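GST N-terminal domain-containing protein (Pseudomonas syringae pv. tomato, PDB 3IC8) is of unknown function but has glutathione S-transferase-like N- and C-terminal domains and therefore probably belongs to the glutathione transferase superfamily. Local coordinates at residues 276-280 and 281-285. Numbering follows the deposited sequence.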
# COMPACT_ATOMS: atom_id res chain seq x y z
N LEU A 276 -23.85 -32.76 -30.06
CA LEU A 276 -22.79 -33.00 -29.14
C LEU A 276 -21.58 -33.27 -29.96
O LEU A 276 -21.58 -34.15 -30.75
CB LEU A 276 -23.13 -34.25 -28.35
CG LEU A 276 -22.30 -34.55 -27.13
CD1 LEU A 276 -21.14 -35.32 -27.49
CD2 LEU A 276 -21.87 -33.29 -26.44
N MSE A 277 -20.54 -32.49 -29.77
CA MSE A 277 -19.33 -32.70 -30.52
C MSE A 277 -18.22 -33.38 -29.76
O MSE A 277 -17.38 -33.99 -30.34
CB MSE A 277 -18.89 -31.36 -31.06
CG MSE A 277 -19.97 -30.69 -31.86
SE MSE A 277 -20.11 -31.35 -33.66
CE MSE A 277 -18.30 -31.01 -34.09
N PHE A 278 -18.22 -33.21 -28.45
CA PHE A 278 -17.20 -33.80 -27.62
C PHE A 278 -17.72 -34.04 -26.23
O PHE A 278 -18.42 -33.23 -25.70
CB PHE A 278 -16.01 -32.86 -27.58
CG PHE A 278 -14.92 -33.27 -26.64
CD1 PHE A 278 -13.86 -34.01 -27.08
CD2 PHE A 278 -14.94 -32.88 -25.34
CE1 PHE A 278 -12.89 -34.35 -26.25
CE2 PHE A 278 -13.96 -33.24 -24.51
CZ PHE A 278 -12.94 -33.97 -24.97
N THR A 279 -17.38 -35.18 -25.67
CA THR A 279 -17.65 -35.49 -24.29
C THR A 279 -16.34 -35.88 -23.67
O THR A 279 -15.62 -36.68 -24.21
CB THR A 279 -18.70 -36.58 -24.14
OG1 THR A 279 -18.92 -36.83 -22.76
CG2 THR A 279 -18.22 -37.83 -24.73
N GLY A 280 -16.02 -35.29 -22.54
CA GLY A 280 -14.72 -35.40 -21.94
C GLY A 280 -14.79 -35.37 -20.45
O GLY A 280 -15.84 -35.22 -19.90
N ARG A 281 -13.66 -35.55 -19.80
CA ARG A 281 -13.58 -35.56 -18.36
C ARG A 281 -13.97 -34.25 -17.71
O ARG A 281 -14.65 -34.21 -16.72
CB ARG A 281 -12.15 -35.88 -17.96
CG ARG A 281 -11.79 -37.30 -18.04
CD ARG A 281 -10.29 -37.45 -18.15
NE ARG A 281 -9.87 -38.79 -18.51
CZ ARG A 281 -10.03 -39.35 -19.70
NH1 ARG A 281 -10.61 -38.68 -20.68
NH2 ARG A 281 -9.60 -40.57 -19.92
N GLU A 282 -13.52 -33.17 -18.31
CA GLU A 282 -13.83 -31.85 -17.87
C GLU A 282 -14.86 -31.15 -18.72
O GLU A 282 -15.31 -30.10 -18.36
CB GLU A 282 -12.56 -31.04 -17.89
CG GLU A 282 -11.53 -31.52 -16.94
CD GLU A 282 -11.84 -31.20 -15.49
OE1 GLU A 282 -12.58 -30.27 -15.23
OE2 GLU A 282 -11.34 -31.89 -14.60
N GLU A 283 -15.20 -31.69 -19.87
CA GLU A 283 -15.92 -30.91 -20.85
C GLU A 283 -16.96 -31.58 -21.72
O GLU A 283 -16.82 -32.69 -22.12
CB GLU A 283 -14.90 -30.26 -21.76
CG GLU A 283 -15.30 -28.97 -22.34
CD GLU A 283 -14.21 -28.37 -23.16
OE1 GLU A 283 -13.28 -29.07 -23.55
OE2 GLU A 283 -14.27 -27.18 -23.42
N LEU A 284 -18.00 -30.85 -22.04
CA LEU A 284 -18.91 -31.20 -23.10
C LEU A 284 -18.98 -30.08 -24.11
O LEU A 284 -19.12 -28.95 -23.75
CB LEU A 284 -20.29 -31.47 -22.54
CG LEU A 284 -20.42 -32.45 -21.40
CD1 LEU A 284 -21.52 -32.03 -20.55
CD2 LEU A 284 -20.69 -33.75 -21.94
N ILE A 285 -18.91 -30.41 -25.39
CA ILE A 285 -18.98 -29.41 -26.43
C ILE A 285 -20.17 -29.58 -27.35
O ILE A 285 -20.43 -30.63 -27.86
CB ILE A 285 -17.74 -29.41 -27.26
CG1 ILE A 285 -16.54 -29.47 -26.36
CG2 ILE A 285 -17.65 -28.17 -28.02
CD1 ILE A 285 -15.33 -29.10 -27.03
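Phe278 and Ile285 form the tightly packed part of this contact, with Phe278 CB 3.6 Å from Ile285 CG1. The Phe278 ring runs along the hairpin in the direction of the turn, its CG lying opposite the backbone N (chi1 174°), so that CD2 lies 3.7 Å from Glu283 O and CE2 lies beside Glu283 CB, the two side chains crossing at about a right angle. Pro244 and Glu246 also touch the Phe278 side chain, while His297 and His299 of the neighbouring strand touch Ile285. On the opposite face of the sheet, Leu284 CD2 meets Thr279 OG1 at 3.6 Å, and that hydroxyl is hydrogen-bonded to Asp250. Strands 272-279 and 284-290 form an antiparallel beta hairpin, and its register illustrates a classic beta bulge: Met277 and Phe278 both face Ile285. Two N-H groups consequently converge on Ile285 O, a nearly straight bond from Met277 N (2.7 Å) and a weak one from Phe278 N (3.4 Å). Ile285 N returns a bond of 2.9 Å to Phe278 O. Nearer the turn, Gly280 N makes a weak, bent hydrogen bond (125°) to Glu283 O at 2.8 Å. The solvent side begins with Arg281 and Glu282, both exposed, their CB bonds pointing away from 276-280, though Arg281 CB still touches Gly280 C; Arg281 NH1 forms a salt bridge with Glu246. Glu283, partly exposed, turns its OE2 to a hydrogen bond with His299 ND1.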